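Local coordinates for Ras GTPase-activating-like protein IQGAP2 (Homo sapiens, PDB 5CJP) that probably binds GTP-loaded Rho-family GTPases through its Ras-GAP-related domain, apparently without speeding their GTP hydrolysis, at residues Ile32-Gln37 and Gly89-Val93; Ser56-Glu60 and Phe321-Tyr326; Thr109-Leu114 and Tyr237-Ile242; Leu188-Ile192 and Glu303-Tyr307. One frame throughout, in Å; residues are numbered along the deposited sequence.

Interaction 1 (Ile32-Gln37 and Gly89-Val93); sequences IFQMPQ and GNPTV
Where the chain turns from helix 25-34 into helix 37-54, F33 and Q37 lie against the start of helix 92-102, F33 on T92 and V93, Q37 on the residues before them. With its CG anti to the carbonyl carbon (chi1 -59°), F33 brings one ring face to V93, whose CG2 makes a CH-pi contact 3.7 Å from the ring centroid. The same ring meets T92 at its edge: OG1 lies in the ring plane, 3.5 Å from CD1. L67 and A71 of helix 58-79 also touch F33, so the ring fills a joint among three helices of this all-helical, Ras-GAP-like domain. P91 stands at the N-cap position of helix 92-102, and N90, with positive phi, makes the bend into it from the preceding short helix. Around that bend the contact turns polar. The extended side chain of Q37 ends with NE2 donating to G89 O at 3.1 Å, the carbonyl pointing nearly at the donor and lying close to the amide plane. Were Q37 cut back to an alanine, G89 O would lose this amide donor and the bend would probably be less firmly tied to the neighbouring turn. Beside the amide, T92 CG2 sits 3.8 Å from F33 O.

Interaction 2 (Ser56-Glu60 and Phe321-Tyr326); sequences SNQRE and FNMDKY. With GTP (guanosine-5'-triphosphate), chain G.
At a nucleotide site on the boundary with another protein chain, Y326 packs on Q58 and R59, the first two residues of helix 58-79. N57, R59, E60 and Y326 line the GTP pocket, and the nucleotide is also hydrogen-bonded to the other protein. At the centre is the Y326 hydroxyl. Y326 OH donates to Q58 OE1 at 2.8 Å, meeting that oxygen in the carbonyl plane on a lone pair, with the amide almost perpendicular to the phenol ring. Y326 OH also accepts from the guanine N2 of GTP at 3.0 Å in a fairly straight bond (164°), and from a water that also receives R59 N. The Y326 ring is sandwiched: R59 CB sits over the centre of one face, 4.0 Å from the centroid, and K325 CG covers the opposite face. K325 NZ reaches Q58 OE1 only weakly, its stronger partner being an acidic side chain of the other protein. With a leucine in place of Q58, the Y326 hydroxyl would probably lose its acceptor, and an acidic side chain of the other protein the amide donor that Q58 NE2 gives it. Bent at chi3 (64°), R59 brings NH2 within 2.7 Å of the ribose O3' while its NE forms a salt bridge to E60 OE1; E60 OE2 in turn accepts from O2' at 2.7 Å. A second water closes the set, accepting from R59 NH1 at 2.9 Å and donating to Y326 O.

Interaction 3 (Thr109-Leu114 and Tyr237-Ile242); sequences TLRQLL and YMNPAI
L110 faces Y237 with its CB already directed toward helix 222-243, and every carbon beyond it finds a partner there. CG comes first, 3.8 Å from Y237 CZ, near the hydroxyl end of the ring. From CG the side chain forks. CD1 lies over one ring face, offset toward the rim, in a CH-pi contact 4.2 Å from the centroid, and also meets A241 CB at 3.9 Å. CD2 turns to Y237 CE2 on one hand and M238 CB, at 3.8 Å, on the other. Chi1 of -78° sets CG beside the backbone N, and the near-trans chi2 (-177°) extends CD1 over the ring face, within reach of A241. One helical turn later, where L114 N bonds to L110 O, L114 repeats the theme: its CD1 is 3.8 Å from both A241 CB and I242 CG1. At the other end T109 CG2 touches Y237 OH at 3.5 Å. Segment 237-242 carries the sequence NPAI, which matches the RasGAP signature, and N239, turned away from L110, hydrogen-bonds through ND2 to an aromatic side chain of another protein chain. I250 covers L110 and A241 from a loop, while Y237 O is taken by R102 of this chain. Across the joint itself the contacts are dispersive, which implies that shape fit and burial, not directional bonds, set the two segments against each other.

Interaction 4 (Leu188-Ile192 and Glu303-Tyr307); sequences LNSII and EFRKY
Two helices of the all-helical, Ras-GAP-like domain run side by side here, I192 and L188 of helix 167-193 reaching F304 and Y307 of helix 294-311. The segments are nearly parallel, 20° apart, and their axes come no nearer than 11.0 Å, a wide spacing filled by large side chains. I192 does most of the reaching: CD1 comes 3.5 Å from Y307 CB, against the root of the ring, and also touches F304 CD2. L188 CD1 instead lies over one face of the F304 ring, offset toward the rim, in a CH-pi contact 4.3 Å from its centroid. The other methyl of L188, CD2, meets the E303 carboxylate, OE2 at 3.9 Å, at the partly exposed margin of the joint. Y307 holds its CG anti to the backbone N (chi1 176°), which turns the phenol toward the I191-I192 turn of helix 167-193. A second shell surrounds these rings: F304 packs on L274, A277 and A278 of helix 261-278 and meets the rings of Y234 and F308, the latter at a shallow angle of about 10°. L195 and L198 in the loop after helix 167-193 and M238 of helix 222-243 press on Y307, while L114 of helix 111-123 backs I191. Within this setting the phenol closes on the neighbouring helix at two points, Y307 CE1 approaching I191 O at 3.6 Å and Y307 OH resting 3.7 Å from the I191 CG2 methyl.

Overall arrangement
Interactions 3 and 4 form one continuous apolar region: their centres are about 13 Å apart, and L114 and M238 of interaction 3 pack on I191 of interaction 4. Interaction 3, fully buried, lies nearest the centre of the chain; interaction 4 is only partly buried and has a carboxylate at its margin. Interactions 1 and 2 are linked through helix 58-79, which begins in interaction 2 and further along supports the aromatic joint of interaction 1, though the two do not touch. Interaction 1 mixes an apolar joint with a side-chain amide bond to a turn. Interaction 2, about 25 Å from the chain centre yet buried by nucleotide and partner protein, is the most polar.

Interaction 1 (Ile32-Gln37 and Gly89-Val93)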
# COMPACT_ATOMS: atom_id res chain seq x y z
N ILE E 32 -20.67 -5.85 -16.37
CA ILE E 32 -19.53 -6.43 -17.09
C ILE E 32 -20.02 -7.57 -17.99
O ILE E 32 -19.61 -7.66 -19.15
CB ILE E 32 -18.41 -6.92 -16.10
CG1 ILE E 32 -17.50 -5.75 -15.69
CG2 ILE E 32 -17.63 -8.04 -16.69
CD1 ILE E 32 -18.17 -4.46 -15.65
N PHE E 33 -20.91 -8.43 -17.48
CA PHE E 33 -21.41 -9.54 -18.30
C PHE E 33 -22.08 -9.09 -19.60
O PHE E 33 -21.90 -9.72 -20.64
CB PHE E 33 -22.41 -10.43 -17.54
CG PHE E 33 -21.86 -11.05 -16.30
CD1 PHE E 33 -20.55 -11.53 -16.26
CD2 PHE E 33 -22.63 -11.11 -15.15
CE1 PHE E 33 -20.03 -12.05 -15.09
CE2 PHE E 33 -22.11 -11.64 -13.97
CZ PHE E 33 -20.81 -12.11 -13.94
N GLN E 34 -22.82 -8.00 -19.56
CA GLN E 34 -23.49 -7.56 -20.78
C GLN E 34 -22.70 -6.68 -21.77
O GLN E 34 -23.21 -6.34 -22.84
CB GLN E 34 -24.84 -6.90 -20.44
CG GLN E 34 -24.71 -5.56 -19.76
CD GLN E 34 -26.04 -5.02 -19.27
OE1 GLN E 34 -26.29 -3.82 -19.37
NE2 GLN E 34 -26.88 -5.89 -18.71
N MET E 35 -21.47 -6.31 -21.44
CA MET E 35 -20.63 -5.50 -22.34
C MET E 35 -20.11 -6.37 -23.47
O MET E 35 -20.06 -7.59 -23.34
CB MET E 35 -19.40 -4.97 -21.60
CG MET E 35 -19.64 -3.86 -20.60
SD MET E 35 -18.11 -3.58 -19.65
CE MET E 35 -16.90 -3.76 -20.90
N PRO E 36 -19.71 -5.76 -24.60
CA PRO E 36 -19.20 -6.64 -25.65
C PRO E 36 -17.99 -7.31 -24.99
O PRO E 36 -17.28 -6.67 -24.21
CB PRO E 36 -18.80 -5.67 -26.76
CG PRO E 36 -19.77 -4.52 -26.55
CD PRO E 36 -19.75 -4.36 -25.05
N GLN E 37 -17.76 -8.58 -25.30
CA GLN E 37 -16.67 -9.34 -24.69
C GLN E 37 -15.26 -8.77 -24.72
O GLN E 37 -14.54 -8.84 -23.73
CB GLN E 37 -16.66 -10.75 -25.26
CG GLN E 37 -18.01 -11.41 -25.21
CD GLN E 37 -17.95 -12.89 -25.41
OE1 GLN E 37 -17.33 -13.38 -26.37
NE2 GLN E 37 -18.59 -13.64 -24.52
N GLY E 89 -18.93 -19.74 -27.42
CA GLY E 89 -19.30 -18.36 -27.15
C GLY E 89 -18.45 -17.65 -26.11
O GLY E 89 -18.64 -16.46 -25.89
N ASN E 90 -17.55 -18.38 -25.46
CA ASN E 90 -16.66 -17.80 -24.45
C ASN E 90 -17.40 -16.79 -23.56
O ASN E 90 -16.98 -15.64 -23.45
CB ASN E 90 -15.48 -17.14 -25.16
CG ASN E 90 -14.47 -16.53 -24.19
OD1 ASN E 90 -13.96 -15.43 -24.42
ND2 ASN E 90 -14.18 -17.24 -23.11
N PRO E 91 -18.49 -17.22 -22.90
CA PRO E 91 -19.30 -16.37 -22.02
C PRO E 91 -18.46 -15.73 -20.94
O PRO E 91 -17.68 -16.40 -20.28
CB PRO E 91 -20.34 -17.35 -21.47
CG PRO E 91 -19.56 -18.62 -21.38
CD PRO E 91 -18.82 -18.64 -22.70
N THR E 92 -18.62 -14.42 -20.73
CA THR E 92 -17.79 -13.76 -19.75
C THR E 92 -18.10 -14.15 -18.31
O THR E 92 -17.25 -14.03 -17.44
CB THR E 92 -17.80 -12.21 -19.96
OG1 THR E 92 -18.04 -11.55 -18.72
CG2 THR E 92 -18.81 -11.83 -20.97
N VAL E 93 -19.29 -14.68 -18.08
CA VAL E 93 -19.65 -15.12 -16.74
C VAL E 93 -18.78 -16.32 -16.37
O VAL E 93 -18.42 -16.49 -15.22
CB VAL E 93 -21.10 -15.60 -16.64
CG1 VAL E 93 -21.45 -15.92 -15.19
CG2 VAL E 93 -22.02 -14.55 -17.19

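Interaction 2 (Ser56-Glu60 and Phe321-Tyr326)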
# COMPACT_ATOMS: atom_id res chain seq x y z
N SER E 56 -15.90 -12.59 0.91
CA SER E 56 -15.12 -13.30 1.90
C SER E 56 -15.99 -13.88 3.01
O SER E 56 -15.52 -14.69 3.79
CB SER E 56 -14.03 -12.40 2.48
OG SER E 56 -14.57 -11.22 3.06
N ASN E 57 -17.25 -13.45 3.08
CA ASN E 57 -18.18 -13.98 4.08
C ASN E 57 -19.30 -14.66 3.33
O ASN E 57 -19.68 -14.22 2.25
CB ASN E 57 -18.68 -12.86 4.98
CG ASN E 57 -17.59 -12.33 5.87
OD1 ASN E 57 -17.20 -12.97 6.83
ND2 ASN E 57 -17.08 -11.15 5.55
N GLN E 58 -19.84 -15.74 3.90
CA GLN E 58 -20.87 -16.51 3.20
C GLN E 58 -22.11 -15.80 2.66
O GLN E 58 -22.52 -16.11 1.53
CB GLN E 58 -21.27 -17.73 4.05
CG GLN E 58 -22.03 -17.44 5.32
CD GLN E 58 -22.28 -18.71 6.11
OE1 GLN E 58 -23.01 -18.71 7.09
NE2 GLN E 58 -21.66 -19.81 5.67
N ARG E 59 -22.70 -14.86 3.40
CA ARG E 59 -23.89 -14.18 2.87
C ARG E 59 -23.58 -13.51 1.52
O ARG E 59 -24.37 -13.63 0.56
CB ARG E 59 -24.43 -13.14 3.86
CG ARG E 59 -25.61 -12.36 3.30
CD ARG E 59 -26.19 -11.37 4.27
NE ARG E 59 -25.25 -10.30 4.63
CZ ARG E 59 -25.53 -9.33 5.49
NH1 ARG E 59 -26.73 -9.30 6.07
NH2 ARG E 59 -24.62 -8.41 5.80
N GLU E 60 -22.43 -12.85 1.42
CA GLU E 60 -22.00 -12.17 0.18
C GLU E 60 -21.61 -13.16 -0.92
O GLU E 60 -21.90 -12.96 -2.09
CB GLU E 60 -20.82 -11.22 0.45
CG GLU E 60 -21.19 -9.96 1.21
CD GLU E 60 -21.92 -10.24 2.51
OE1 GLU E 60 -23.09 -9.84 2.63
OE2 GLU E 60 -21.32 -10.87 3.41
N PHE E 321 -25.06 -23.29 2.77
CA PHE E 321 -24.81 -22.37 3.88
C PHE E 321 -26.23 -22.28 4.46
O PHE E 321 -27.18 -22.08 3.71
CB PHE E 321 -24.39 -20.99 3.38
CG PHE E 321 -23.43 -20.99 2.22
CD1 PHE E 321 -22.39 -21.91 2.15
CD2 PHE E 321 -23.52 -20.00 1.24
CE1 PHE E 321 -21.44 -21.83 1.12
CE2 PHE E 321 -22.57 -19.91 0.21
CZ PHE E 321 -21.53 -20.83 0.15
N ASN E 322 -26.41 -22.48 5.76
CA ASN E 322 -27.77 -22.37 6.29
C ASN E 322 -28.17 -20.91 6.20
O ASN E 322 -28.19 -20.20 7.20
CB ASN E 322 -27.81 -22.83 7.73
CG ASN E 322 -27.52 -24.30 7.86
OD1 ASN E 322 -28.17 -25.13 7.22
ND2 ASN E 322 -26.53 -24.64 8.68
N MET E 323 -28.50 -20.47 4.99
CA MET E 323 -28.88 -19.09 4.75
C MET E 323 -30.03 -18.58 5.60
O MET E 323 -30.23 -17.37 5.71
CB MET E 323 -29.19 -18.89 3.26
CG MET E 323 -27.94 -18.95 2.35
SD MET E 323 -26.55 -17.83 2.87
CE MET E 323 -27.34 -16.26 2.62
N ASP E 324 -30.77 -19.50 6.23
CA ASP E 324 -31.88 -19.11 7.07
C ASP E 324 -31.41 -18.27 8.25
O ASP E 324 -32.17 -17.48 8.81
CB ASP E 324 -32.64 -20.35 7.57
CG ASP E 324 -33.57 -20.92 6.50
OD1 ASP E 324 -34.37 -20.15 5.93
OD2 ASP E 324 -33.49 -22.15 6.24
N LYS E 325 -30.13 -18.42 8.60
CA LYS E 325 -29.58 -17.65 9.71
C LYS E 325 -29.48 -16.15 9.38
O LYS E 325 -29.24 -15.35 10.28
CB LYS E 325 -28.19 -18.16 10.07
CG LYS E 325 -27.08 -17.41 9.35
CD LYS E 325 -25.73 -18.04 9.57
CE LYS E 325 -25.54 -19.26 8.69
NZ LYS E 325 -24.53 -20.16 9.27
N TYR E 326 -29.65 -15.79 8.10
CA TYR E 326 -29.58 -14.40 7.65
C TYR E 326 -30.94 -13.84 7.21
O TYR E 326 -31.09 -12.63 7.05
CB TYR E 326 -28.59 -14.26 6.47
CG TYR E 326 -27.17 -14.72 6.74
CD1 TYR E 326 -26.32 -13.98 7.56
CD2 TYR E 326 -26.67 -15.91 6.19
CE1 TYR E 326 -25.00 -14.39 7.82
CE2 TYR E 326 -25.37 -16.33 6.44
CZ TYR E 326 -24.54 -15.56 7.27
OH TYR E 326 -23.26 -15.96 7.55
PG GTP G . -14.63 -3.29 6.72
O1G GTP G . -13.19 -2.88 7.32
O2G GTP G . -15.66 -2.26 6.99
O3G GTP G . -14.40 -3.51 5.15
O3B GTP G . -14.95 -4.75 7.32
PB GTP G . -16.00 -4.99 8.52
O1B GTP G . -15.26 -5.59 9.64
O2B GTP G . -16.75 -3.73 8.76
O3A GTP G . -16.99 -6.06 7.85
PA GTP G . -18.53 -6.18 8.32
O1A GTP G . -18.58 -5.94 9.78
O2A GTP G . -19.37 -5.34 7.43
O5' GTP G . -18.85 -7.73 8.02
C5' GTP G . -18.90 -8.18 6.66
C4' GTP G . -19.81 -9.41 6.56
O4' GTP G . -19.39 -10.45 7.45
C3' GTP G . -21.20 -9.03 7.06
O3' GTP G . -21.89 -8.36 6.00
C2' GTP G . -21.76 -10.44 7.23
O2' GTP G . -22.05 -11.01 5.96
C1' GTP G . -20.57 -11.17 7.86
N9 GTP G . -20.63 -11.13 9.34
C8 GTP G . -20.24 -10.13 10.13
N7 GTP G . -20.40 -10.50 11.40
C5 GTP G . -20.90 -11.73 11.43
C6 GTP G . -21.24 -12.61 12.44
O6 GTP G . -21.12 -12.30 13.63
N1 GTP G . -21.73 -13.87 12.10
C2 GTP G . -21.88 -14.21 10.75
N2 GTP G . -22.37 -15.40 10.41
N3 GTP G . -21.53 -13.34 9.79
C4 GTP G . -21.05 -12.13 10.10
O HOH W 1 -29.09 -11.00 5.61
O HOH W 2 -21.86 -14.14 5.70

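Interaction 3 (Thr109-Leu114 and Tyr237-Ile242)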
# COMPACT_ATOMS: atom_id res chain seq x y z
N THR E 109 -5.43 -23.82 -3.51
CA THR E 109 -6.33 -24.88 -3.95
C THR E 109 -5.70 -25.62 -5.12
O THR E 109 -5.52 -26.84 -5.08
CB THR E 109 -7.71 -24.32 -4.38
OG1 THR E 109 -8.53 -25.40 -4.86
CG2 THR E 109 -7.56 -23.24 -5.46
N LEU E 110 -5.34 -24.88 -6.17
CA LEU E 110 -4.70 -25.51 -7.31
C LEU E 110 -3.23 -25.74 -6.98
O LEU E 110 -2.67 -26.77 -7.34
CB LEU E 110 -4.84 -24.63 -8.57
CG LEU E 110 -6.21 -24.70 -9.25
CD1 LEU E 110 -6.20 -23.87 -10.50
CD2 LEU E 110 -6.55 -26.12 -9.57
N ARG E 111 -2.62 -24.78 -6.29
CA ARG E 111 -1.22 -24.94 -5.93
C ARG E 111 -1.14 -25.98 -4.82
O ARG E 111 -0.16 -26.71 -4.71
CB ARG E 111 -0.61 -23.60 -5.50
CG ARG E 111 -0.52 -23.35 -4.02
CD ARG E 111 0.18 -22.02 -3.73
NE ARG E 111 1.48 -21.92 -4.39
CZ ARG E 111 2.43 -21.03 -4.07
NH1 ARG E 111 2.23 -20.16 -3.09
NH2 ARG E 111 3.58 -21.00 -4.73
N GLN E 112 -2.20 -26.08 -4.03
CA GLN E 112 -2.24 -27.07 -2.97
C GLN E 112 -2.88 -28.32 -3.55
O GLN E 112 -3.72 -28.95 -2.92
CB GLN E 112 -3.09 -26.56 -1.80
CG GLN E 112 -3.17 -27.52 -0.62
CD GLN E 112 -4.50 -27.45 0.11
OE1 GLN E 112 -5.21 -28.46 0.23
NE2 GLN E 112 -4.84 -26.28 0.62
N LEU E 113 -2.48 -28.68 -4.77
CA LEU E 113 -3.07 -29.84 -5.43
C LEU E 113 -2.27 -30.25 -6.67
O LEU E 113 -2.25 -31.42 -7.05
CB LEU E 113 -4.52 -29.52 -5.80
CG LEU E 113 -5.41 -30.55 -6.50
CD1 LEU E 113 -6.86 -30.12 -6.40
CD2 LEU E 113 -5.03 -30.68 -7.95
N LEU E 114 -1.60 -29.27 -7.29
CA LEU E 114 -0.82 -29.53 -8.48
C LEU E 114 0.66 -29.28 -8.26
O LEU E 114 1.49 -29.88 -8.93
CB LEU E 114 -1.28 -28.63 -9.62
CG LEU E 114 -2.66 -28.82 -10.24
CD1 LEU E 114 -2.89 -27.69 -11.25
CD2 LEU E 114 -2.75 -30.19 -10.91
N TYR E 237 -10.46 -24.39 -15.95
CA TYR E 237 -10.00 -24.18 -14.59
C TYR E 237 -8.58 -24.60 -14.21
O TYR E 237 -7.78 -23.77 -13.80
CB TYR E 237 -10.99 -24.81 -13.61
CG TYR E 237 -10.62 -24.65 -12.14
CD1 TYR E 237 -10.36 -23.37 -11.60
CD2 TYR E 237 -10.56 -25.76 -11.29
CE1 TYR E 237 -10.06 -23.22 -10.25
CE2 TYR E 237 -10.26 -25.61 -9.93
CZ TYR E 237 -10.01 -24.34 -9.42
OH TYR E 237 -9.71 -24.18 -8.07
N MET E 238 -8.26 -25.88 -14.36
CA MET E 238 -6.93 -26.33 -13.95
C MET E 238 -5.88 -26.62 -15.01
O MET E 238 -4.69 -26.51 -14.73
CB MET E 238 -7.06 -27.55 -13.05
CG MET E 238 -7.65 -28.76 -13.72
SD MET E 238 -7.92 -29.96 -12.42
CE MET E 238 -9.77 -30.05 -12.40
N ASN E 239 -6.28 -26.97 -16.23
CA ASN E 239 -5.30 -27.26 -17.26
C ASN E 239 -4.33 -26.09 -17.46
O ASN E 239 -3.13 -26.28 -17.72
CB ASN E 239 -6.01 -27.62 -18.57
CG ASN E 239 -5.14 -28.45 -19.50
OD1 ASN E 239 -4.44 -29.36 -19.06
ND2 ASN E 239 -5.19 -28.14 -20.78
N PRO E 240 -4.83 -24.85 -17.35
CA PRO E 240 -3.89 -23.73 -17.52
C PRO E 240 -2.85 -23.69 -16.40
O PRO E 240 -1.72 -23.26 -16.62
CB PRO E 240 -4.82 -22.52 -17.51
CG PRO E 240 -6.04 -23.05 -18.22
CD PRO E 240 -6.22 -24.40 -17.57
N ALA E 241 -3.22 -24.13 -15.21
CA ALA E 241 -2.28 -24.10 -14.10
C ALA E 241 -1.21 -25.17 -14.24
O ALA E 241 -0.09 -25.05 -13.71
CB ALA E 241 -3.02 -24.26 -12.80
N ILE E 242 -1.54 -26.23 -14.97
CA ILE E 242 -0.58 -27.29 -15.20
C ILE E 242 0.44 -26.77 -16.24
O ILE E 242 1.65 -26.91 -16.07
CB ILE E 242 -1.28 -28.55 -15.72
CG1 ILE E 242 -2.15 -29.16 -14.62
CG2 ILE E 242 -0.26 -29.55 -16.24
CD1 ILE E 242 -3.11 -30.17 -15.13

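Interaction 4 (Leu188-Ile192 and Glu303-Tyr307)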
# COMPACT_ATOMS: atom_id res chain seq x y z
N LEU E 188 -2.82 -36.78 -13.04
CA LEU E 188 -4.18 -37.28 -13.05
C LEU E 188 -4.64 -37.79 -11.69
O LEU E 188 -5.74 -37.47 -11.26
CB LEU E 188 -4.31 -38.40 -14.07
CG LEU E 188 -5.63 -39.16 -14.03
CD1 LEU E 188 -6.75 -38.18 -14.38
CD2 LEU E 188 -5.60 -40.34 -15.00
N ASN E 189 -3.82 -38.58 -11.03
CA ASN E 189 -4.22 -39.11 -9.73
C ASN E 189 -4.40 -38.03 -8.67
O ASN E 189 -5.29 -38.13 -7.82
CB ASN E 189 -3.23 -40.19 -9.27
CG ASN E 189 -3.38 -41.51 -10.05
OD1 ASN E 189 -2.43 -42.28 -10.16
ND2 ASN E 189 -4.58 -41.77 -10.57
N SER E 190 -3.57 -36.99 -8.71
CA SER E 190 -3.68 -35.89 -7.75
C SER E 190 -5.06 -35.27 -7.92
O SER E 190 -5.80 -35.06 -6.95
CB SER E 190 -2.63 -34.83 -8.01
OG SER E 190 -1.34 -35.39 -8.08
N ILE E 191 -5.39 -34.97 -9.18
CA ILE E 191 -6.68 -34.37 -9.51
C ILE E 191 -7.86 -35.27 -9.15
O ILE E 191 -8.72 -34.89 -8.37
CB ILE E 191 -6.77 -34.03 -11.03
CG1 ILE E 191 -5.64 -33.07 -11.44
CG2 ILE E 191 -8.11 -33.40 -11.34
CD1 ILE E 191 -5.45 -32.89 -12.94
N ILE E 192 -7.89 -36.48 -9.71
CA ILE E 192 -9.02 -37.38 -9.46
C ILE E 192 -9.27 -37.79 -8.01
O ILE E 192 -10.43 -37.97 -7.59
CB ILE E 192 -8.90 -38.67 -10.31
CG1 ILE E 192 -9.01 -38.31 -11.79
CG2 ILE E 192 -9.98 -39.66 -9.91
CD1 ILE E 192 -10.26 -37.68 -12.12
N GLU E 303 -12.20 -42.15 -16.07
CA GLU E 303 -11.96 -41.62 -14.73
C GLU E 303 -12.46 -40.17 -14.68
O GLU E 303 -13.15 -39.78 -13.75
CB GLU E 303 -10.47 -41.66 -14.38
CG GLU E 303 -9.92 -43.05 -14.21
CD GLU E 303 -8.49 -43.05 -13.70
OE1 GLU E 303 -8.25 -42.52 -12.59
OE2 GLU E 303 -7.60 -43.58 -14.41
N PHE E 304 -12.11 -39.40 -15.71
CA PHE E 304 -12.53 -38.01 -15.81
C PHE E 304 -14.05 -37.91 -15.82
O PHE E 304 -14.65 -37.11 -15.09
CB PHE E 304 -11.99 -37.39 -17.08
CG PHE E 304 -10.71 -36.66 -16.89
CD1 PHE E 304 -9.74 -36.65 -17.89
CD2 PHE E 304 -10.48 -35.92 -15.73
CE1 PHE E 304 -8.56 -35.92 -17.74
CE2 PHE E 304 -9.30 -35.18 -15.58
CZ PHE E 304 -8.34 -35.18 -16.59
N ARG E 305 -14.67 -38.74 -16.65
CA ARG E 305 -16.12 -38.77 -16.78
C ARG E 305 -16.78 -38.99 -15.42
O ARG E 305 -17.77 -38.35 -15.09
CB ARG E 305 -16.54 -39.88 -17.74
CG ARG E 305 -18.03 -39.92 -18.02
CD ARG E 305 -18.67 -41.20 -17.48
NE ARG E 305 -20.13 -41.17 -17.64
CZ ARG E 305 -20.76 -41.00 -18.80
NH1 ARG E 305 -20.07 -40.85 -19.92
NH2 ARG E 305 -22.09 -40.95 -18.83
N LYS E 306 -16.21 -39.90 -14.64
CA LYS E 306 -16.75 -40.20 -13.31
C LYS E 306 -16.59 -39.00 -12.36
O LYS E 306 -17.46 -38.70 -11.55
CB LYS E 306 -16.04 -41.42 -12.72
CG LYS E 306 -16.51 -41.81 -11.34
CD LYS E 306 -15.74 -42.98 -10.79
CE LYS E 306 -16.21 -43.34 -9.40
NZ LYS E 306 -15.46 -44.50 -8.87
N TYR E 307 -15.45 -38.33 -12.50
CA TYR E 307 -15.07 -37.15 -11.72
C TYR E 307 -16.02 -35.99 -11.98
O TYR E 307 -16.61 -35.43 -11.05
CB TYR E 307 -13.65 -36.77 -12.12
CG TYR E 307 -13.09 -35.53 -11.50
CD1 TYR E 307 -12.67 -35.51 -10.18
CD2 TYR E 307 -12.91 -34.38 -12.27
CE1 TYR E 307 -12.08 -34.38 -9.63
CE2 TYR E 307 -12.32 -33.24 -11.73
CZ TYR E 307 -11.90 -33.24 -10.42
OH TYR E 307 -11.29 -32.13 -9.90